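Local coordinates for Non-ribosomal peptide synthetase (Methanobrevibacter ruminantium, PDB 6VTJ), which probably carries a peptide on the phosphopantetheine arm of its carrier domain and releases it by reducing the thioester in its reductase domain, at residues His141-Phe146 with Ser188-Ile193; Gly195-Ile200 with Val214-Ala219; Asn240-Ala245 with Lys309-Lys314; Arg301-Ala306 with Val313-Val318. All coordinates share one frame; numbering follows the deposited sequence.

Contact 1 of 4, residues His141-Phe146 with Ser188-Ile193; sequences HILYEF and SRIIPI
In the Rossmann-type fold of the reductase domain, Leu-143 and Phe-146 of helix 137-149 meet Ile-190 and Arg-189 where strand 190-194 begins. This strand pairs in parallel with strand 154-158 in the main sheet, and both Leu-143 and Phe-146 also rest on Ile-154 of that neighbour. The apolar half rests on one leucine methyl: CD1 of Leu-143 lies 4.2 Å from both CD1 and CG1 of Ile-190, the two side chains running at about a right angle. The leucine holds CG anti to its own nitrogen (chi1 163°), which swings the CD1 branch toward the strand although the CB bond does not point there. Ile-190 packs in addition on Leu-170 and Met-174 of helix 166-177.

The polar half belongs to Arg-189, whose chain bends at chi2 and chi3. NH2 makes a weak hydrogen bond of 3.5 Å to the carbonyl O of Phe-146, with an N-H...O angle of 141°, and the acceptor lies near the guanidinium plane, at its edge. The same NH2 stands 3.8 Å from CE1 of Phe-146 in an oblique approach. Firmer partners are Gly-152 O, taken by NE, and Ile-147 O, taken by NH1. A guanidinium gathering carbonyls near the C-terminal end of the helix would probably offset the partial negative charge that accumulates there.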
loop_
_atom_site.group_PDB
_atom_site.type_symbol
_atom_site.label_atom_id
_atom_site.label_comp_id
_atom_site.label_asym_id
_atom_site.label_seq_id
_atom_site.Cartn_x
_atom_site.Cartn_y
_atom_site.Cartn_z
ATOM N N HIS A 141 -14.130 1.900 -5.359
ATOM C CA HIS A 141 -15.078 1.194 -4.517
ATOM C C HIS A 141 -15.615 2.066 -3.403
ATOM O O HIS A 141 -16.757 1.870 -2.975
ATOM C CB HIS A 141 -14.419 -0.064 -3.982
ATOM C CG HIS A 141 -14.315 -1.139 -5.013
ATOM N ND1 HIS A 141 -13.170 -1.356 -5.747
ATOM C CD2 HIS A 141 -15.238 -2.016 -5.478
ATOM C CE1 HIS A 141 -13.378 -2.353 -6.594
ATOM N NE2 HIS A 141 -14.630 -2.759 -6.461
ATOM N N ILE A 142 -14.824 3.039 -2.933
ATOM C CA ILE A 142 -15.389 4.081 -2.076
ATOM C C ILE A 142 -16.494 4.831 -2.819
ATOM O O ILE A 142 -17.551 5.118 -2.257
ATOM C CB ILE A 142 -14.300 5.047 -1.577
ATOM C CG1 ILE A 142 -13.312 4.325 -0.639
ATOM C CG2 ILE A 142 -14.951 6.279 -0.915
ATOM C CD1 ILE A 142 -12.130 5.178 -0.162
ATOM N N LEU A 143 -16.272 5.151 -4.098
ATOM C CA LEU A 143 -17.302 5.850 -4.861
ATOM C C LEU A 143 -18.538 4.969 -5.029
ATOM O O LEU A 143 -19.681 5.429 -4.869
ATOM C CB LEU A 143 -16.743 6.271 -6.220
ATOM C CG LEU A 143 -17.737 6.643 -7.322
ATOM C CD1 LEU A 143 -18.523 7.864 -6.889
ATOM C CD2 LEU A 143 -17.015 6.917 -8.630
ATOM N N TYR A 144 -18.324 3.704 -5.368
ATOM C CA TYR A 144 -19.419 2.742 -5.440
ATOM C C TYR A 144 -20.244 2.725 -4.156
ATOM O O TYR A 144 -21.464 2.924 -4.186
ATOM C CB TYR A 144 -18.855 1.359 -5.725
ATOM C CG TYR A 144 -19.909 0.300 -5.912
ATOM C CD1 TYR A 144 -20.646 0.235 -7.087
ATOM C CD2 TYR A 144 -20.161 -0.640 -4.921
ATOM C CE1 TYR A 144 -21.606 -0.723 -7.273
ATOM C CE2 TYR A 144 -21.119 -1.609 -5.098
ATOM C CZ TYR A 144 -21.840 -1.650 -6.282
ATOM O OH TYR A 144 -22.810 -2.608 -6.477
ATOM N N GLU A 145 -19.590 2.510 -3.010
ATOM C CA GLU A 145 -20.341 2.420 -1.762
ATOM C C GLU A 145 -20.996 3.743 -1.401
ATOM O O GLU A 145 -22.068 3.754 -0.779
ATOM C CB GLU A 145 -19.446 1.963 -0.608
ATOM C CG GLU A 145 -18.907 0.551 -0.744
ATOM C CD GLU A 145 -19.994 -0.528 -0.750
ATOM O OE1 GLU A 145 -21.056 -0.341 -0.096
ATOM O OE2 GLU A 145 -19.769 -1.572 -1.414
ATOM N N PHE A 146 -20.379 4.868 -1.757
ATOM C CA PHE A 146 -21.007 6.148 -1.456
ATOM C C PHE A 146 -22.304 6.288 -2.239
ATOM O O PHE A 146 -23.332 6.687 -1.690
ATOM C CB PHE A 146 -20.057 7.308 -1.770
ATOM C CG PHE A 146 -20.618 8.659 -1.405
ATOM C CD1 PHE A 146 -21.452 9.344 -2.286
ATOM C CD2 PHE A 146 -20.341 9.232 -0.170
ATOM C CE1 PHE A 146 -21.985 10.593 -1.939
ATOM C CE2 PHE A 146 -20.872 10.478 0.179
ATOM C CZ PHE A 146 -21.693 11.155 -0.709
ATOM N N SER A 188 -25.214 14.701 -11.489
ATOM C CA SER A 188 -26.096 14.973 -10.354
ATOM C C SER A 188 -25.428 14.559 -9.052
ATOM O O SER A 188 -25.003 15.434 -8.297
ATOM C CB SER A 188 -27.469 14.311 -10.535
ATOM O OG SER A 188 -27.376 12.929 -10.815
ATOM N N ARG A 189 -25.284 13.258 -8.766
ATOM C CA ARG A 189 -24.603 12.854 -7.534
ATOM C C ARG A 189 -23.086 12.826 -7.687
ATOM O O ARG A 189 -22.375 13.060 -6.704
ATOM C CB ARG A 189 -25.062 11.467 -7.062
ATOM C CG ARG A 189 -26.567 11.192 -7.021
ATOM C CD ARG A 189 -27.191 11.089 -5.606
ATOM N NE ARG A 189 -26.307 10.679 -4.503
ATOM C CZ ARG A 189 -26.154 9.431 -4.043
ATOM N NH1 ARG A 189 -26.799 8.402 -4.584
ATOM N NH2 ARG A 189 -25.335 9.209 -3.021
ATOM N N ILE A 190 -22.568 12.554 -8.890
ATOM C CA ILE A 190 -21.134 12.392 -9.116
ATOM C C ILE A 190 -20.615 13.589 -9.900
ATOM O O ILE A 190 -21.033 13.822 -11.041
ATOM C CB ILE A 190 -20.824 11.085 -9.858
ATOM C CG1 ILE A 190 -21.432 9.893 -9.112
ATOM C CG2 ILE A 190 -19.323 10.919 -10.034
ATOM C CD1 ILE A 190 -21.318 8.573 -9.880
ATOM N N ILE A 191 -19.665 14.315 -9.317
ATOM C CA ILE A 191 -19.091 15.499 -9.955
ATOM C C ILE A 191 -17.623 15.255 -10.294
ATOM O O ILE A 191 -16.768 15.276 -9.402
ATOM C CB ILE A 191 -19.243 16.744 -9.066
ATOM C CG1 ILE A 191 -20.552 16.680 -8.286
ATOM C CG2 ILE A 191 -19.211 18.006 -9.914
ATOM C CD1 ILE A 191 -21.774 16.740 -9.182
ATOM N N PRO A 192 -17.290 14.997 -11.557
ATOM C CA PRO A 192 -15.872 14.895 -11.944
ATOM C C PRO A 192 -15.184 16.256 -11.901
ATOM O O PRO A 192 -15.699 17.240 -12.431
ATOM C CB PRO A 192 -15.935 14.345 -13.377
ATOM C CG PRO A 192 -17.300 13.711 -13.500
ATOM C CD PRO A 192 -18.199 14.538 -12.623
ATOM N N ILE A 193 -14.001 16.301 -11.287
ATOM C CA ILE A 193 -13.199 17.517 -11.169
ATOM C C ILE A 193 -11.809 17.227 -11.735
ATOM O O ILE A 193 -11.097 16.349 -11.227
ATOM C CB ILE A 193 -13.091 18.003 -9.709
ATOM C CG1 ILE A 193 -14.467 18.177 -9.089
ATOM C CG2 ILE A 193 -12.351 19.327 -9.643
ATOM C CD1 ILE A 193 -15.184 19.411 -9.564
#

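Contact 2 of 4, residues Gly195-Ile200 with Val214-Ala219; sequences GDITEI and VINSAA
Ile-197 reaches Asn-216 and Ala-218 in a small, buried side-chain contact between the loop after strand 190-194 and the end of strand 213-216 with the residues that follow it, at the C-terminal ends of the strands of the Rossmann-type sheet. Residues 195-200 follow strand 190-194, while 214-219 run off the end of strand 213-216. In extended short-chain dehydrogenase relatives the corresponding loops line the dinucleotide site, so a similar role is probable here, although no dinucleotide is present in the structure.

The evidence for contact is confined to one methyl. Ile-197 CD1 stands 3.8 Å from Ala-218 CB and 3.9 Å from Asn-216 OD1, and no hydrogen bond joins the segments. Its CG1 sits in the crowded position between backbone N and carbonyl carbon (chi1 64°), from which the extended chain carries CD1 across to Asn-216 and Ala-218. Asn-216 holds CG anti to its nitrogen and is fixed from elsewhere: OD1 is hydrogen-bonded to Thr-132 OG1, and ND2 to Gln-255 OE1. Thr-132 OG1 also bonds Ala-218 N, which ties both partners of the isoleucine to strand 129-132.

The isoleucine itself is set by a type I turn from Asp-196 to Glu-199, closed by Glu-199 N to Asp-196 O at 3.0 Å. An Asx turn reinforces it: Thr-198 N donates to Asp-196 OD1 at 3.0 Å and 160°. Thr-198 OG1 donates to that same OD1 at 2.7 Å, arriving above the same face of the carboxylate as the amide.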
loop_
_atom_site.group_PDB
_atom_site.type_symbol
_atom_site.label_atom_id
_atom_site.label_comp_id
_atom_site.label_asym_id
_atom_site.label_seq_id
_atom_site.Cartn_x
_atom_site.Cartn_y
_atom_site.Cartn_z
ATOM N N GLY A 195 -8.150 17.459 -11.875
ATOM C CA GLY A 195 -7.235 17.884 -10.839
ATOM C C GLY A 195 -6.232 16.816 -10.469
ATOM O O GLY A 195 -6.385 15.635 -10.803
ATOM N N ASP A 196 -5.218 17.269 -9.738
ATOM C CA ASP A 196 -4.044 16.507 -9.341
ATOM C C ASP A 196 -3.710 16.973 -7.930
ATOM O O ASP A 196 -3.471 18.168 -7.726
ATOM C CB ASP A 196 -2.891 16.803 -10.318
ATOM C CG ASP A 196 -1.663 15.928 -10.102
ATOM O OD1 ASP A 196 -1.398 15.482 -8.955
ATOM O OD2 ASP A 196 -0.936 15.722 -11.106
ATOM N N ILE A 197 -3.694 16.060 -6.950
ATOM C CA ILE A 197 -3.482 16.532 -5.584
ATOM C C ILE A 197 -2.083 17.131 -5.398
ATOM O O ILE A 197 -1.867 17.874 -4.436
ATOM C CB ILE A 197 -3.757 15.424 -4.528
ATOM C CG1 ILE A 197 -2.784 14.251 -4.660
ATOM C CG2 ILE A 197 -5.220 14.975 -4.565
ATOM C CD1 ILE A 197 -2.834 13.272 -3.462
ATOM N N THR A 198 -1.128 16.847 -6.302
ATOM C CA THR A 198 0.217 17.420 -6.179
ATOM C C THR A 198 0.290 18.881 -6.609
ATOM O O THR A 198 1.314 19.532 -6.355
ATOM C CB THR A 198 1.258 16.639 -6.994
ATOM O OG1 THR A 198 0.927 16.698 -8.389
ATOM C CG2 THR A 198 1.339 15.197 -6.544
ATOM N N GLU A 199 -0.738 19.394 -7.275
ATOM C CA GLU A 199 -0.844 20.805 -7.611
ATOM C C GLU A 199 -1.878 21.424 -6.684
ATOM O O GLU A 199 -3.065 21.099 -6.767
ATOM C CB GLU A 199 -1.245 20.992 -9.070
ATOM C CG GLU A 199 -0.256 20.430 -10.061
ATOM C CD GLU A 199 1.121 21.023 -9.888
ATOM O OE1 GLU A 199 2.118 20.272 -10.036
ATOM O OE2 GLU A 199 1.202 22.236 -9.590
ATOM N N ILE A 200 -1.428 22.328 -5.818
ATOM C CA ILE A 200 -2.320 22.927 -4.833
ATOM C C ILE A 200 -3.383 23.806 -5.494
ATOM O O ILE A 200 -4.530 23.863 -5.023
ATOM C CB ILE A 200 -1.479 23.697 -3.793
ATOM C CG1 ILE A 200 -2.360 24.259 -2.673
ATOM C CG2 ILE A 200 -0.613 24.774 -4.461
ATOM C CD1 ILE A 200 -1.698 24.168 -1.292
ATOM N N VAL A 214 -13.273 15.420 3.059
ATOM C CA VAL A 214 -12.286 14.953 2.091
ATOM C C VAL A 214 -11.906 13.526 2.459
ATOM O O VAL A 214 -11.619 13.243 3.617
ATOM C CB VAL A 214 -11.050 15.859 2.069
ATOM C CG1 VAL A 214 -10.050 15.320 1.059
ATOM C CG2 VAL A 214 -11.436 17.296 1.729
ATOM N N ILE A 215 -11.969 12.617 1.499
ATOM C CA ILE A 215 -11.429 11.269 1.647
ATOM C C ILE A 215 -10.261 11.134 0.679
ATOM O O ILE A 215 -10.442 11.147 -0.551
ATOM C CB ILE A 215 -12.494 10.191 1.416
ATOM C CG1 ILE A 215 -13.704 10.465 2.330
ATOM C CG2 ILE A 215 -11.900 8.827 1.699
ATOM C CD1 ILE A 215 -14.707 9.327 2.424
ATOM N N ASN A 216 -9.051 11.027 1.242
ATOM C CA ASN A 216 -7.813 11.012 0.469
ATOM C C ASN A 216 -7.323 9.578 0.352
ATOM O O ASN A 216 -6.627 9.055 1.233
ATOM C CB ASN A 216 -6.745 11.899 1.091
ATOM C CG ASN A 216 -5.588 12.106 0.136
ATOM O OD1 ASN A 216 -5.768 12.685 -0.934
ATOM N ND2 ASN A 216 -4.426 11.575 0.473
ATOM N N SER A 217 -7.736 8.924 -0.734
ATOM C CA SER A 217 -7.251 7.597 -1.058
ATOM C C SER A 217 -6.254 7.614 -2.202
ATOM O O SER A 217 -5.692 6.567 -2.517
ATOM C CB SER A 217 -8.418 6.656 -1.392
ATOM O OG SER A 217 -8.867 6.879 -2.717
ATOM N N ALA A 218 -6.006 8.769 -2.828
ATOM C CA ALA A 218 -4.938 8.844 -3.813
ATOM C C ALA A 218 -3.617 8.569 -3.122
ATOM O O ALA A 218 -3.324 9.154 -2.075
ATOM C CB ALA A 218 -4.885 10.217 -4.485
ATOM N N ALA A 219 -2.823 7.691 -3.726
ATOM C CA ALA A 219 -1.536 7.238 -3.223
ATOM C C ALA A 219 -0.782 6.543 -4.345
ATOM O O ALA A 219 -1.389 5.912 -5.217
ATOM C CB ALA A 219 -1.691 6.264 -2.058
#

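Contact 3 of 4, residues Asn240-Ala245 with Lys309-Lys314; sequences NGLKFA and KGLPVK
Leu-311 presses both of its methyls against helix 229-246, and this is where the packing is close. Its CD2 lies 3.6 Å from CD2 of Leu-242, methyl against methyl, with the two side chains set at an oblique angle. CD1 is 4.0 Å from Ala-245 CB and as far from the carbonyl O of the same alanine, while CD2 is 4.1 Å from that CB; the isopropyl fork therefore grips the alanine from both branches. A chi1 of -167° puts CG opposite the backbone N and sends the fork toward the helix. In the Rossmann-type fold this places the loop before strand 313-322 between two helices, since Leu-311 also touches Ala-306 of helix 291-308, as well as Tyr-253 of strand 252-258. Replacing Leu-311 by an alanine would probably cost Leu-242 CD2 its close neighbour, the Leu-311 methyl, and open a gap beside Ala-245. Packing thins on both flanks: the side chain of Val-313 makes no contact with 240-245. On the other side, Lys-309 and Gly-310 are exposed to solvent, and Gly-310 ends helix 291-308 in a Schellman motif with a positive phi of 114°.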
loop_
_atom_site.group_PDB
_atom_site.type_symbol
_atom_site.label_atom_id
_atom_site.label_comp_id
_atom_site.label_asym_id
_atom_site.label_seq_id
_atom_site.Cartn_x
_atom_site.Cartn_y
_atom_site.Cartn_z
ATOM N N ASN A 240 -1.333 19.432 0.707
ATOM C CA ASN A 240 -2.218 20.278 -0.082
ATOM C C ASN A 240 -3.684 20.056 0.281
ATOM O O ASN A 240 -4.462 21.019 0.381
ATOM C CB ASN A 240 -1.979 20.002 -1.565
ATOM C CG ASN A 240 -0.572 20.363 -2.001
ATOM O OD1 ASN A 240 0.091 21.206 -1.391
ATOM N ND2 ASN A 240 -0.104 19.717 -3.058
ATOM N N GLY A 241 -4.088 18.790 0.475
ATOM C CA GLY A 241 -5.471 18.527 0.843
ATOM C C GLY A 241 -5.822 19.068 2.214
ATOM O O GLY A 241 -6.939 19.555 2.432
ATOM N N LEU A 242 -4.862 19.029 3.135
ATOM C CA LEU A 242 -5.058 19.593 4.461
ATOM C C LEU A 242 -5.182 21.104 4.403
ATOM O O LEU A 242 -6.005 21.689 5.113
ATOM C CB LEU A 242 -3.895 19.201 5.375
ATOM C CG LEU A 242 -3.799 17.741 5.792
ATOM C CD1 LEU A 242 -2.454 17.445 6.449
ATOM C CD2 LEU A 242 -4.947 17.436 6.723
ATOM N N LYS A 243 -4.356 21.755 3.583
ATOM C CA LYS A 243 -4.458 23.205 3.430
ATOM C C LYS A 243 -5.816 23.589 2.866
ATOM O O LYS A 243 -6.471 24.530 3.354
ATOM C CB LYS A 243 -3.328 23.716 2.532
ATOM C CG LYS A 243 -1.969 23.699 3.223
ATOM C CD LYS A 243 -0.860 24.362 2.396
ATOM N N PHE A 244 -6.275 22.839 1.857
ATOM C CA PHE A 244 -7.619 23.050 1.348
ATOM C C PHE A 244 -8.652 22.897 2.455
ATOM O O PHE A 244 -9.549 23.733 2.599
ATOM C CB PHE A 244 -7.937 22.089 0.213
ATOM C CG PHE A 244 -9.392 22.083 -0.139
ATOM C CD1 PHE A 244 -9.947 23.148 -0.832
ATOM C CD2 PHE A 244 -10.229 21.052 0.291
ATOM C CE1 PHE A 244 -11.302 23.161 -1.137
ATOM C CE2 PHE A 244 -11.577 21.061 -0.002
ATOM C CZ PHE A 244 -12.116 22.116 -0.720
ATOM N N ALA A 245 -8.547 21.827 3.247
ATOM C CA ALA A 245 -9.515 21.611 4.321
ATOM C C ALA A 245 -9.485 22.743 5.343
ATOM O O ALA A 245 -10.526 23.097 5.910
ATOM C CB ALA A 245 -9.242 20.274 5.011
ATOM N N LYS A 309 -4.032 21.614 15.575
ATOM C CA LYS A 309 -4.461 22.990 15.360
ATOM C C LYS A 309 -5.974 23.137 15.220
ATOM O O LYS A 309 -6.456 24.254 15.040
ATOM C CB LYS A 309 -3.774 23.583 14.124
ATOM C CG LYS A 309 -2.266 23.718 14.243
ATOM C CD LYS A 309 -1.872 24.349 15.575
ATOM N N GLY A 310 -6.739 22.055 15.290
ATOM C CA GLY A 310 -8.187 22.169 15.314
ATOM C C GLY A 310 -8.906 21.598 14.110
ATOM O O GLY A 310 -10.145 21.624 14.088
ATOM N N LEU A 311 -8.208 21.100 13.105
ATOM C CA LEU A 311 -8.871 20.409 11.996
ATOM C C LEU A 311 -9.461 19.080 12.472
ATOM O O LEU A 311 -8.758 18.286 13.101
ATOM C CB LEU A 311 -7.873 20.151 10.861
ATOM C CG LEU A 311 -8.485 19.725 9.526
ATOM C CD1 LEU A 311 -9.400 20.822 8.974
ATOM C CD2 LEU A 311 -7.401 19.363 8.522
ATOM N N PRO A 312 -10.734 18.808 12.207
ATOM C CA PRO A 312 -11.255 17.449 12.438
ATOM C C PRO A 312 -10.695 16.470 11.408
ATOM O O PRO A 312 -10.794 16.702 10.199
ATOM C CB PRO A 312 -12.773 17.621 12.290
ATOM C CG PRO A 312 -12.927 18.820 11.440
ATOM C CD PRO A 312 -11.780 19.734 11.743
ATOM N N VAL A 313 -10.085 15.373 11.888
ATOM C CA VAL A 313 -9.400 14.432 11.007
ATOM C C VAL A 313 -9.654 12.998 11.447
ATOM O O VAL A 313 -9.967 12.716 12.611
ATOM C CB VAL A 313 -7.864 14.647 10.952
ATOM C CG1 VAL A 313 -7.499 16.095 10.673
ATOM C CG2 VAL A 313 -7.223 14.181 12.250
ATOM N N LYS A 314 -9.505 12.089 10.476
ATOM C CA LYS A 314 -9.424 10.658 10.711
ATOM C C LYS A 314 -8.268 10.083 9.911
ATOM O O LYS A 314 -7.960 10.520 8.796
ATOM C CB LYS A 314 -10.707 9.910 10.319
ATOM C CG LYS A 314 -11.994 10.643 10.635
ATOM C CD LYS A 314 -12.738 9.960 11.736
ATOM C CE LYS A 314 -13.968 10.753 12.177
ATOM N NZ LYS A 314 -13.869 10.921 13.660
#

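Contact 4 of 4, residues Arg301-Ala306 with Val313-Val318; sequences RAVLQA and VKIIRV
Val-303 and Leu-304 of helix 291-308 lie against Val-313 and Ile-315 of strand 313-322, the helix and second strand of a beta-alpha-beta unit that starts from the parallel strand 252-258. The segment axes approach to 8.5 Å and their directions differ by 156°, so the helix runs back nearly antiparallel to the strand that follows it.

Apolar contacts make the interface. Val-303 CG1 is the central atom: it stands 3.5 Å from Val-313 CB, 3.7 Å from Val-313 CG2 and 3.7 Å from Ile-315 CG1. With CG1 anti to the backbone N (chi1 169°), this branch is wedged between the two strand side chains, and the valines slide past each other in opposite senses. Leu-304 meets Ile-315 at about a right angle, its CG 3.6 Å from CD1 of the isoleucine. A glycine at Val-313 would probably leave Val-303 CG1 with a gap on the flank that the valine fills.

Polar groups work outside this apolar layer. The CB bond of Lys-314 is directed away from the helix, and NZ hydrogen-bonds to the O atoms of Ser-383 and Thr-379. Arg-317, farther along the strand, pairs through NH2 with Glu-300 in a salt bridge and also with Thr-281 O.

One backbone oxygen of the helix also lies beside Val-313: Val-303 O is 3.7 Å from Val-313 CG1 and 4.0 Å from Val-313 CG2.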
loop_
_atom_site.group_PDB
_atom_site.type_symbol
_atom_site.label_atom_id
_atom_site.label_comp_id
_atom_site.label_asym_id
_atom_site.label_seq_id
_atom_site.Cartn_x
_atom_site.Cartn_y
_atom_site.Cartn_z
ATOM N N ARG A 301 1.557 12.033 10.252
ATOM C CA ARG A 301 2.004 13.087 11.160
ATOM C C ARG A 301 1.484 14.456 10.731
ATOM O O ARG A 301 1.103 15.268 11.578
ATOM C CB ARG A 301 3.525 13.104 11.240
ATOM C CG ARG A 301 4.076 14.001 12.336
ATOM C CD ARG A 301 5.591 13.875 12.393
ATOM N NE ARG A 301 6.225 14.597 11.300
ATOM C CZ ARG A 301 7.539 14.703 11.129
ATOM N NH1 ARG A 301 8.382 14.114 11.973
ATOM N NH2 ARG A 301 8.008 15.398 10.101
ATOM N N ALA A 302 1.453 14.735 9.424
ATOM C CA ALA A 302 0.868 15.998 8.975
ATOM C C ALA A 302 -0.615 16.089 9.338
ATOM O O ALA A 302 -1.111 17.155 9.764
ATOM C CB ALA A 302 1.063 16.160 7.471
ATOM N N VAL A 303 -1.341 14.980 9.171
ATOM C CA VAL A 303 -2.774 14.988 9.442
ATOM C C VAL A 303 -3.022 15.260 10.923
ATOM O O VAL A 303 -3.827 16.128 11.295
ATOM C CB VAL A 303 -3.407 13.661 8.988
ATOM C CG1 VAL A 303 -4.831 13.558 9.509
ATOM C CG2 VAL A 303 -3.366 13.523 7.464
ATOM N N LEU A 304 -2.294 14.551 11.795
ATOM C CA LEU A 304 -2.473 14.741 13.236
ATOM C C LEU A 304 -1.979 16.119 13.705
ATOM O O LEU A 304 -2.558 16.701 14.634
ATOM C CB LEU A 304 -1.769 13.614 13.994
ATOM C CG LEU A 304 -2.432 12.231 13.865
ATOM C CD1 LEU A 304 -1.541 11.085 14.362
ATOM C CD2 LEU A 304 -3.758 12.220 14.614
ATOM N N GLN A 305 -0.917 16.657 13.090
ATOM C CA GLN A 305 -0.514 18.034 13.362
ATOM C C GLN A 305 -1.661 19.014 13.110
ATOM O O GLN A 305 -2.006 19.838 13.981
ATOM C CB GLN A 305 0.690 18.376 12.491
ATOM C CG GLN A 305 1.301 19.742 12.757
ATOM C CD GLN A 305 2.510 19.977 11.878
ATOM O OE1 GLN A 305 3.481 19.220 11.925
ATOM N NE2 GLN A 305 2.445 21.010 11.043
ATOM N N ALA A 306 -2.252 18.954 11.907
ATOM C CA ALA A 306 -3.402 19.812 11.611
ATOM C C ALA A 306 -4.514 19.617 12.635
ATOM O O ALA A 306 -5.230 20.570 12.976
ATOM C CB ALA A 306 -3.945 19.536 10.212
ATOM N N VAL A 313 -10.085 15.373 11.888
ATOM C CA VAL A 313 -9.400 14.432 11.007
ATOM C C VAL A 313 -9.654 12.998 11.447
ATOM O O VAL A 313 -9.967 12.716 12.611
ATOM C CB VAL A 313 -7.864 14.647 10.952
ATOM C CG1 VAL A 313 -7.499 16.095 10.673
ATOM C CG2 VAL A 313 -7.223 14.181 12.250
ATOM N N LYS A 314 -9.505 12.089 10.476
ATOM C CA LYS A 314 -9.424 10.658 10.711
ATOM C C LYS A 314 -8.268 10.083 9.911
ATOM O O LYS A 314 -7.960 10.520 8.796
ATOM C CB LYS A 314 -10.707 9.910 10.319
ATOM C CG LYS A 314 -11.994 10.643 10.635
ATOM C CD LYS A 314 -12.738 9.960 11.736
ATOM C CE LYS A 314 -13.968 10.753 12.177
ATOM N NZ LYS A 314 -13.869 10.921 13.660
ATOM N N ILE A 315 -7.635 9.088 10.500
ATOM C CA ILE A 315 -6.633 8.293 9.827
ATOM C C ILE A 315 -7.119 6.849 9.876
ATOM O O ILE A 315 -7.270 6.275 10.959
ATOM C CB ILE A 315 -5.252 8.460 10.475
ATOM C CG1 ILE A 315 -4.751 9.898 10.249
ATOM C CG2 ILE A 315 -4.281 7.422 9.922
ATOM C CD1 ILE A 315 -3.569 10.281 11.079
ATOM N N ILE A 316 -7.369 6.274 8.711
ATOM C CA ILE A 316 -7.900 4.926 8.586
ATOM C C ILE A 316 -6.780 4.081 7.990
ATOM O O ILE A 316 -6.551 4.112 6.777
ATOM C CB ILE A 316 -9.171 4.899 7.715
ATOM C CG1 ILE A 316 -10.303 5.707 8.378
ATOM C CG2 ILE A 316 -9.621 3.461 7.434
ATOM C CD1 ILE A 316 -11.622 5.665 7.574
ATOM N N ARG A 317 -6.069 3.324 8.828
ATOM C CA ARG A 317 -5.038 2.410 8.338
ATOM C C ARG A 317 -5.669 1.149 7.749
ATOM O O ARG A 317 -6.391 0.423 8.444
ATOM C CB ARG A 317 -4.076 2.044 9.466
ATOM C CG ARG A 317 -3.323 3.239 10.009
ATOM C CD ARG A 317 -2.583 2.905 11.285
ATOM N NE ARG A 317 -1.786 4.042 11.728
ATOM C CZ ARG A 317 -1.414 4.246 12.982
ATOM N NH1 ARG A 317 -1.776 3.377 13.930
ATOM N NH2 ARG A 317 -0.675 5.314 13.286
ATOM N N VAL A 318 -5.388 0.866 6.483
ATOM C CA VAL A 318 -5.905 -0.339 5.843
ATOM C C VAL A 318 -4.766 -1.339 5.660
ATOM O O VAL A 318 -3.585 -1.025 5.845
ATOM C CB VAL A 318 -6.635 -0.039 4.509
ATOM C CG1 VAL A 318 -7.867 0.854 4.771
ATOM C CG2 VAL A 318 -5.698 0.573 3.459
#

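All four contacts reach one mixed sheet of the reductase domain. Contacts 1, 2 and 3 follow in series along the chain, while contacts 3 and 4 end on the same strand, 313-322, sharing Val-313 and Lys-314. Centres of contacts 1 and 2 are 15 Å apart, those of 2 and 3 are 13 Å, and those of 3 and 4 only 9 Å; contacts 1 and 4 stand 23 Å apart. Neighbours touch: Ile-142 packs on Ile-215, Ile-197 O probably accepts from Asn-240 ND2, and Leu-311 N probably bonds Ala-306 O. The four contacts thus step across the sheet from strand 190-194 to strand 313-322, each tying a helix or loop to it or its strand ends.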